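Local atomic coordinates of lovastatin nonaketide synthase, polyketide synthase component (Aspergillus terreus, PDB entry 7CPX), a protein that builds the nonaketide chain of lovastatin from malonyl-CoA, delivering dihydromonacolin L on its carrier domain through repeated condensation and reduction with a single methylation. Residues N1140-A1148 against V1180-G1188; R1816-R1824 against T2142-E2150. The protein carries 2 engineered substitutions. All blocks are in the same frame, centred on the assembly; numbering follows the deposited sequence.

Contact 1. Residues N1140-A1148 against V1180-G1188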
loop_
_atom_site.group_PDB
_atom_site.type_symbol
_atom_site.label_atom_id
_atom_site.label_comp_id
_atom_site.label_asym_id
_atom_site.label_seq_id
_atom_site.Cartn_x
_atom_site.Cartn_y
_atom_site.Cartn_z
ATOM N N ASN A 1140 38.121 12.957 -8.166
ATOM C CA ASN A 1140 39.163 13.639 -7.414
ATOM C C ASN A 1140 38.525 14.391 -6.260
ATOM O O ASN A 1140 37.398 14.879 -6.366
ATOM C CB ASN A 1140 39.952 14.611 -8.295
ATOM C CG ASN A 1140 39.164 15.860 -8.630
ATOM O OD1 ASN A 1140 37.943 15.819 -8.766
ATOM N ND2 ASN A 1140 39.861 16.981 -8.757
ATOM N N MET A 1141 39.265 14.493 -5.161
ATOM C CA MET A 1141 38.793 15.205 -3.989
ATOM C C MET A 1141 39.967 15.899 -3.317
ATOM O O MET A 1141 41.126 15.512 -3.477
ATOM C CB MET A 1141 38.093 14.265 -3.000
ATOM C CG MET A 1141 37.503 14.971 -1.791
ATOM S SD MET A 1141 36.416 13.920 -0.811
ATOM C CE MET A 1141 37.554 12.639 -0.295
ATOM N N GLN A 1142 39.646 16.941 -2.559
ATOM C CA GLN A 1142 40.639 17.682 -1.797
ATOM C C GLN A 1142 39.946 18.295 -0.591
ATOM O O GLN A 1142 38.864 18.873 -0.727
ATOM C CB GLN A 1142 41.305 18.755 -2.660
ATOM C CG GLN A 1142 40.338 19.695 -3.365
ATOM C CD GLN A 1142 40.038 19.265 -4.784
ATOM O OE1 GLN A 1142 39.616 18.135 -5.029
ATOM N NE2 GLN A 1142 40.264 20.165 -5.733
ATOM N N ARG A 1143 40.573 18.172 0.577
ATOM C CA ARG A 1143 39.926 18.508 1.839
ATOM C C ARG A 1143 40.776 19.465 2.660
ATOM O O ARG A 1143 42.007 19.429 2.607
ATOM C CB ARG A 1143 39.654 17.255 2.678
ATOM C CG ARG A 1143 40.911 16.612 3.254
ATOM C CD ARG A 1143 40.576 15.529 4.252
ATOM N NE ARG A 1143 39.755 16.033 5.345
ATOM C CZ ARG A 1143 40.220 16.760 6.353
ATOM N NH1 ARG A 1143 41.497 17.093 6.432
ATOM N NH2 ARG A 1143 39.382 17.164 7.302
ATOM N N ALA A 1144 40.101 20.304 3.442
ATOM C CA ALA A 1144 40.757 21.160 4.422
ATOM C C ALA A 1144 39.693 21.942 5.176
ATOM O O ALA A 1144 38.556 22.080 4.717
ATOM C CB ALA A 1144 41.748 22.121 3.771
ATOM N N ASP A 1145 40.084 22.458 6.343
ATOM C CA ASP A 1145 39.225 23.328 7.142
ATOM C C ASP A 1145 37.864 22.685 7.385
ATOM O O ASP A 1145 36.819 23.328 7.274
ATOM C CB ASP A 1145 39.065 24.693 6.475
ATOM C CG ASP A 1145 40.389 25.400 6.267
ATOM O OD1 ASP A 1145 41.430 24.847 6.680
ATOM O OD2 ASP A 1145 40.389 26.506 5.690
ATOM N N LEU A 1146 37.877 21.396 7.720
ATOM C CA LEU A 1146 36.645 20.647 7.951
ATOM C C LEU A 1146 35.732 20.729 6.732
ATOM O O LEU A 1146 34.514 20.871 6.848
ATOM C CB LEU A 1146 35.927 21.152 9.204
ATOM C CG LEU A 1146 34.794 20.277 9.741
ATOM C CD1 LEU A 1146 35.290 18.872 10.018
ATOM C CD2 LEU A 1146 34.198 20.889 10.997
ATOM N N ARG A 1147 36.332 20.644 5.548
ATOM C CA ARG A 1147 35.600 20.801 4.304
ATOM C C ARG A 1147 36.267 19.958 3.231
ATOM O O ARG A 1147 37.441 19.592 3.343
ATOM C CB ARG A 1147 35.548 22.269 3.872
ATOM C CG ARG A 1147 34.150 22.822 3.723
ATOM C CD ARG A 1147 34.159 24.339 3.686
ATOM N NE ARG A 1147 34.212 24.916 5.024
ATOM C CZ ARG A 1147 33.993 26.195 5.299
ATOM N NH1 ARG A 1147 33.700 27.066 4.348
ATOM N NH2 ARG A 1147 34.065 26.608 6.560
ATOM N N ALA A 1148 35.505 19.653 2.184
ATOM C CA ALA A 1148 36.047 18.926 1.049
ATOM C C ALA A 1148 35.390 19.438 -0.220
ATOM O O ALA A 1148 34.338 20.077 -0.188
ATOM C CB ALA A 1148 35.845 17.412 1.187
ATOM N N VAL A 1180 31.467 13.892 2.399
ATOM C CA VAL A 1180 31.343 14.371 3.772
ATOM C C VAL A 1180 32.389 13.711 4.655
ATOM O O VAL A 1180 33.050 14.370 5.465
ATOM C CB VAL A 1180 29.921 14.118 4.303
ATOM C CG1 VAL A 1180 29.844 14.443 5.782
ATOM C CG2 VAL A 1180 28.911 14.939 3.531
ATOM N N ILE A 1181 32.556 12.397 4.512
ATOM C CA ILE A 1181 33.572 11.689 5.284
ATOM C C ILE A 1181 34.956 12.211 4.932
ATOM O O ILE A 1181 35.805 12.412 5.809
ATOM C CB ILE A 1181 33.459 10.175 5.044
ATOM C CG1 ILE A 1181 32.165 9.646 5.660
ATOM C CG2 ILE A 1181 34.658 9.459 5.630
ATOM C CD1 ILE A 1181 31.736 8.308 5.120
ATOM N N GLY A 1182 35.206 12.434 3.642
ATOM C CA GLY A 1182 36.492 12.971 3.233
ATOM C C GLY A 1182 36.790 14.298 3.901
ATOM O O GLY A 1182 37.884 14.514 4.425
ATOM N N ALA A 1183 35.809 15.202 3.904
ATOM C CA ALA A 1183 35.963 16.447 4.647
ATOM C C ALA A 1183 36.208 16.167 6.122
ATOM O O ALA A 1183 36.949 16.895 6.790
ATOM C CB ALA A 1183 34.724 17.324 4.473
ATOM N N TYR A 1184 35.589 15.108 6.646
ATOM C CA TYR A 1184 35.764 14.754 8.048
ATOM C C TYR A 1184 37.124 14.116 8.295
ATOM O O TYR A 1184 37.755 14.369 9.327
ATOM C CB TYR A 1184 34.641 13.811 8.478
ATOM C CG TYR A 1184 34.853 13.142 9.815
ATOM C CD1 TYR A 1184 34.477 13.766 10.993
ATOM C CD2 TYR A 1184 35.411 11.877 9.896
ATOM C CE1 TYR A 1184 34.661 13.154 12.213
ATOM C CE2 TYR A 1184 35.597 11.257 11.110
ATOM C CZ TYR A 1184 35.220 11.898 12.267
ATOM O OH TYR A 1184 35.408 11.282 13.482
ATOM N N SER A 1185 37.593 13.292 7.361
ATOM C CA SER A 1185 38.805 12.511 7.561
ATOM C C SER A 1185 39.643 12.512 6.293
ATOM O O SER A 1185 39.114 12.325 5.194
ATOM C CB SER A 1185 38.464 11.071 7.957
ATOM O OG SER A 1185 39.637 10.305 8.161
ATOM N N SER A 1186 40.945 12.715 6.454
ATOM C CA SER A 1186 41.892 12.596 5.360
ATOM C C SER A 1186 42.343 11.150 5.216
ATOM O O SER A 1186 42.241 10.359 6.158
ATOM C CB SER A 1186 43.103 13.490 5.611
ATOM O OG SER A 1186 44.028 12.857 6.477
ATOM N N PRO A 1187 42.839 10.762 4.045
ATOM C CA PRO A 1187 43.399 9.413 3.912
ATOM C C PRO A 1187 44.589 9.228 4.839
ATOM O O PRO A 1187 45.427 10.119 4.993
ATOM C CB PRO A 1187 43.809 9.342 2.438
ATOM C CG PRO A 1187 44.000 10.758 2.030
ATOM C CD PRO A 1187 42.974 11.534 2.799
ATOM N N GLY A 1188 44.657 8.054 5.460
ATOM C CA GLY A 1188 45.775 7.712 6.310
ATOM C C GLY A 1188 45.775 8.357 7.677
ATOM O O GLY A 1188 46.774 8.232 8.396
#
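Arg1143 reaches down from strand 1140-1144 onto the last turn of helix 1170-1184, where it meets the carbonyls of Gly1182 and Ala1183 and the chain that leaves the helix. Its CB starts above the helix end, 3.7 Å from Gly1182 O, and CG runs on over the same oxygen. CD comes up against Ser1186, with Arg1143 CD lying 3.5 Å from Ser1186 CB. The chain bends there (chi3 -57°) and turns the guanidinium back to the helix; NE makes a weak bond to Ala1183 O, and a second, to Gly1182 O, is doubtful because that oxygen is crowded in the model. At the tip, NH2 gives Ala1183 O a far straighter bond of 2.5 Å, with an N-H...O angle of 160°; the oxygen lies close to the guanidinium plane, but the donor sits above the carbonyl plane. Ser1186 N lies over one guanidinium face, and NH1 has a long, weak ion pair with Glu2363. This positive charge at the helix's carbonyl end is probably favourable. From the neighbouring strand 1147-1152, the methyl of Ala1148 meets that of Ala1183, CB to CB, at 3.5 Å. Two residues before Arg1143, on the same strand face, Met1141 CE rests 3.7 Å from Gly1182 CA, and helix 1117-1126 packs on this methionine. Strands 1140-1144 and 1147-1152 lying across a long helix fit the predicted C-terminal hotdog fold of the dehydratase domain, whose curved sheet wraps around a central helix.

Contact 2. Residues R1816-R1824 against T2142-E2150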
loop_
_atom_site.group_PDB
_atom_site.type_symbol
_atom_site.label_atom_id
_atom_site.label_comp_id
_atom_site.label_asym_id
_atom_site.label_seq_id
_atom_site.Cartn_x
_atom_site.Cartn_y
_atom_site.Cartn_z
ATOM N N ARG A 1816 42.803 13.503 29.576
ATOM C CA ARG A 1816 42.665 14.197 28.302
ATOM C C ARG A 1816 42.264 13.253 27.177
ATOM O O ARG A 1816 41.605 13.681 26.225
ATOM C CB ARG A 1816 43.960 14.928 27.950
ATOM C CG ARG A 1816 45.185 14.047 27.848
ATOM C CD ARG A 1816 46.387 14.878 27.447
ATOM N NE ARG A 1816 47.485 14.812 28.403
ATOM C CZ ARG A 1816 48.673 14.270 28.161
ATOM N NH1 ARG A 1816 48.957 13.706 26.997
ATOM N NH2 ARG A 1816 49.604 14.303 29.109
ATOM N N ASN A 1817 42.634 11.972 27.262
ATOM C CA ASN A 1817 42.108 11.003 26.307
ATOM C C ASN A 1817 40.592 10.929 26.399
ATOM O O ASN A 1817 39.895 10.923 25.377
ATOM C CB ASN A 1817 42.719 9.624 26.555
ATOM C CG ASN A 1817 44.168 9.543 26.136
ATOM O OD1 ASN A 1817 45.073 9.762 26.941
ATOM N ND2 ASN A 1817 44.398 9.231 24.867
ATOM N N ASN A 1818 40.064 10.879 27.623
ATOM C CA ASN A 1818 38.623 10.883 27.818
ATOM C C ASN A 1818 38.010 12.183 27.323
ATOM O O ASN A 1818 36.927 12.180 26.733
ATOM C CB ASN A 1818 38.299 10.666 29.295
ATOM C CG ASN A 1818 38.503 9.229 29.730
ATOM O OD1 ASN A 1818 38.416 8.305 28.923
ATOM N ND2 ASN A 1818 38.774 9.034 31.015
ATOM N N ARG A 1819 38.685 13.307 27.561
ATOM C CA ARG A 1819 38.169 14.580 27.069
ATOM C C ARG A 1819 38.055 14.569 25.550
ATOM O O ARG A 1819 37.034 14.980 24.988
ATOM C CB ARG A 1819 39.060 15.730 27.537
ATOM C CG ARG A 1819 38.812 16.145 28.977
ATOM C CD ARG A 1819 39.455 17.482 29.305
ATOM N NE ARG A 1819 40.854 17.348 29.694
ATOM C CZ ARG A 1819 41.262 17.038 30.917
ATOM N NH1 ARG A 1819 40.404 16.790 31.891
ATOM N NH2 ARG A 1819 42.566 16.974 31.168
ATOM N N MET A 1820 39.093 14.086 24.869
ATOM C CA MET A 1820 39.065 14.044 23.411
ATOM C C MET A 1820 37.987 13.093 22.907
ATOM O O MET A 1820 37.256 13.413 21.963
ATOM C CB MET A 1820 40.435 13.631 22.874
ATOM C CG MET A 1820 40.492 13.486 21.360
ATOM S SD MET A 1820 42.111 12.966 20.765
ATOM C CE MET A 1820 42.287 11.387 21.591
ATOM N N ASN A 1821 37.876 11.915 23.522
ATOM C CA ASN A 1821 36.943 10.907 23.037
ATOM C C ASN A 1821 35.499 11.202 23.417
ATOM O O ASN A 1821 34.587 10.647 22.798
ATOM C CB ASN A 1821 37.350 9.532 23.563
ATOM C CG ASN A 1821 38.692 9.082 23.026
ATOM O OD1 ASN A 1821 38.988 9.254 21.844
ATOM N ND2 ASN A 1821 39.518 8.515 23.895
ATOM N N SER A 1822 35.270 12.058 24.414
ATOM C CA SER A 1822 33.910 12.457 24.744
ATOM C C SER A 1822 33.254 13.191 23.590
ATOM O O SER A 1822 32.026 13.163 23.461
ATOM C CB SER A 1822 33.909 13.340 25.989
ATOM O OG SER A 1822 34.672 14.515 25.776
ATOM N N SER A 1823 34.054 13.843 22.750
ATOM C CA SER A 1823 33.539 14.438 21.528
ATOM C C SER A 1823 32.902 13.396 20.620
ATOM O O SER A 1823 32.058 13.745 19.789
ATOM C CB SER A 1823 34.678 15.161 20.805
ATOM O OG SER A 1823 34.331 15.506 19.479
ATOM N N ARG A 1824 33.266 12.121 20.784
ATOM C CA ARG A 1824 32.820 11.060 19.896
ATOM C C ARG A 1824 31.882 10.055 20.548
ATOM O O ARG A 1824 31.160 9.359 19.827
ATOM C CB ARG A 1824 34.035 10.307 19.334
ATOM C CG ARG A 1824 33.705 9.220 18.325
ATOM C CD ARG A 1824 34.976 8.616 17.762
ATOM N NE ARG A 1824 35.905 8.289 18.834
ATOM C CZ ARG A 1824 35.785 7.234 19.627
ATOM N NH1 ARG A 1824 34.812 6.353 19.464
ATOM N NH2 ARG A 1824 36.655 7.064 20.616
ATOM N N THR A 2142 30.168 11.803 35.606
ATOM C CA THR A 2142 29.812 12.942 34.781
ATOM C C THR A 2142 30.298 12.714 33.358
ATOM O O THR A 2142 31.416 12.233 33.143
ATOM C CB THR A 2142 30.425 14.222 35.351
ATOM O OG1 THR A 2142 29.956 14.422 36.691
ATOM C CG2 THR A 2142 30.056 15.420 34.508
ATOM N N ARG A 2143 29.450 13.051 32.390
ATOM C CA ARG A 2143 29.773 12.854 30.982
ATOM C C ARG A 2143 30.849 13.848 30.570
ATOM O O ARG A 2143 30.585 15.047 30.441
ATOM C CB ARG A 2143 28.518 13.014 30.132
ATOM C CG ARG A 2143 28.720 12.741 28.653
ATOM C CD ARG A 2143 27.392 12.499 27.962
ATOM N NE ARG A 2143 27.524 12.401 26.513
ATOM C CZ ARG A 2143 26.530 12.093 25.693
ATOM N NH1 ARG A 2143 25.315 11.828 26.146
ATOM N NH2 ARG A 2143 26.760 12.046 24.384
ATOM N N VAL A 2144 32.063 13.351 30.353
ATOM C CA VAL A 2144 33.213 14.203 30.079
ATOM C C VAL A 2144 32.899 15.142 28.924
ATOM O O VAL A 2144 32.125 14.803 28.023
ATOM C CB VAL A 2144 34.465 13.361 29.777
ATOM C CG1 VAL A 2144 35.644 14.262 29.498
ATOM C CG2 VAL A 2144 34.774 12.432 30.938
ATOM N N ARG A 2145 33.493 16.331 28.952
ATOM C CA ARG A 2145 33.335 17.330 27.909
ATOM C C ARG A 2145 34.641 17.481 27.142
ATOM O O ARG A 2145 35.731 17.357 27.707
ATOM C CB ARG A 2145 32.916 18.681 28.498
ATOM C CG ARG A 2145 32.925 19.833 27.499
ATOM C CD ARG A 2145 32.590 21.161 28.156
ATOM N NE ARG A 2145 31.153 21.374 28.279
ATOM C CZ ARG A 2145 30.595 22.528 28.618
ATOM N NH1 ARG A 2145 31.326 23.601 28.877
ATOM N NH2 ARG A 2145 29.270 22.611 28.692
ATOM N N SER A 2146 34.519 17.748 25.844
ATOM C CA SER A 2146 35.697 17.957 25.019
ATOM C C SER A 2146 36.462 19.187 25.491
ATOM O O SER A 2146 35.882 20.173 25.953
ATOM C CB SER A 2146 35.300 18.117 23.552
ATOM O OG SER A 2146 36.444 18.262 22.731
ATOM N N ILE A 2147 37.788 19.121 25.366
ATOM C CA ILE A 2147 38.631 20.222 25.814
ATOM C C ILE A 2147 38.272 21.504 25.077
ATOM O O ILE A 2147 38.292 22.594 25.662
ATOM C CB ILE A 2147 40.116 19.860 25.621
ATOM C CG1 ILE A 2147 41.014 20.851 26.361
ATOM C CG2 ILE A 2147 40.466 19.845 24.151
ATOM C CD1 ILE A 2147 40.969 20.704 27.860
ATOM N N ASP A 2148 37.940 21.400 23.791
ATOM C CA ASP A 2148 37.602 22.549 22.964
ATOM C C ASP A 2148 36.098 22.699 22.765
ATOM O O ASP A 2148 35.667 23.328 21.794
ATOM C CB ASP A 2148 38.303 22.448 21.609
ATOM C CG ASP A 2148 37.923 21.195 20.847
ATOM O OD1 ASP A 2148 37.150 20.377 21.387
ATOM O OD2 ASP A 2148 38.398 21.028 19.703
ATOM N N ALA A 2149 35.290 22.117 23.654
ATOM C CA ALA A 2149 33.847 22.310 23.563
ATOM C C ALA A 2149 33.459 23.749 23.867
ATOM O O ALA A 2149 32.471 24.256 23.322
ATOM C CB ALA A 2149 33.130 21.357 24.517
ATOM N N GLU A 2150 34.219 24.419 24.726
ATOM C CA GLU A 2150 33.935 25.779 25.154
ATOM C C GLU A 2150 35.007 26.725 24.627
ATOM O O GLU A 2150 36.063 26.304 24.148
ATOM C CB GLU A 2150 33.864 25.856 26.684
ATOM C CG GLU A 2150 32.926 26.925 27.218
ATOM C CD GLU A 2150 31.469 26.609 26.948
ATOM O OE1 GLU A 2150 31.189 25.541 26.363
ATOM O OE2 GLU A 2150 30.605 27.428 27.321
#
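The C-terminal turns of helix 1814-1822 pack against the chain as it leaves strand 2139-2143 and enters a type I beta turn, Ser2146 to Ala2149, with Arg1819 and Ser1822 meeting Val2144 and Ser2146. Val2144 supplies the apolar touch: its CG1, anti to the backbone N, touches Arg1819 CA at 3.5 Å, while its CB faces Ser1822 CB at 3.8 Å. The aliphatic part of Arg1819 crosses this valine at about a right angle, and its CD goes on to Ile2147 CD1, 3.8 Å away. Beyond that, its charged end forms a salt bridge with Glu2372 of helix 2363-2385, which also packs on Ile2147. Segment 2142-2150 lies within the ketoreductase region, shortly before strand 2158-2162, the first in sequence of its parallel, Rossmann-type sheet. Arg1819 O is met twice: Ser1822 OG donates to it at 2.5 Å, and Ser2146 CA makes a C-H...O contact from the other segment at 3.3 Å. Ser2146 OG turns to its own loop, giving a 2.6 Å hydrogen bond to Asp2148 OD1, nearly in line with the C-O bond. Asp2148 OD2 is taken by Trp2175 NE1.

Overall arrangement
Both contacts use the C-terminal end of a helix, but in different surroundings. Contact 1 is buried and lies wholly within the dehydratase domain, joining parts of one fold close in sequence; an arginine bonded to helix carbonyls leads its chemistry. Contact 2 is only partly buried and brings together segments more than 300 residues apart, one of them in the ketoreductase domain; no hydrogen bond crosses it, and apolar touches and a C-H...O contact do the work. The centres of contact 1 and contact 2 lie about 23 Å apart. Helix 2363-2385 comes near both, by a long, weak ion pair from Glu2363 at contact 1 and a salt bridge from Glu2372 at contact 2.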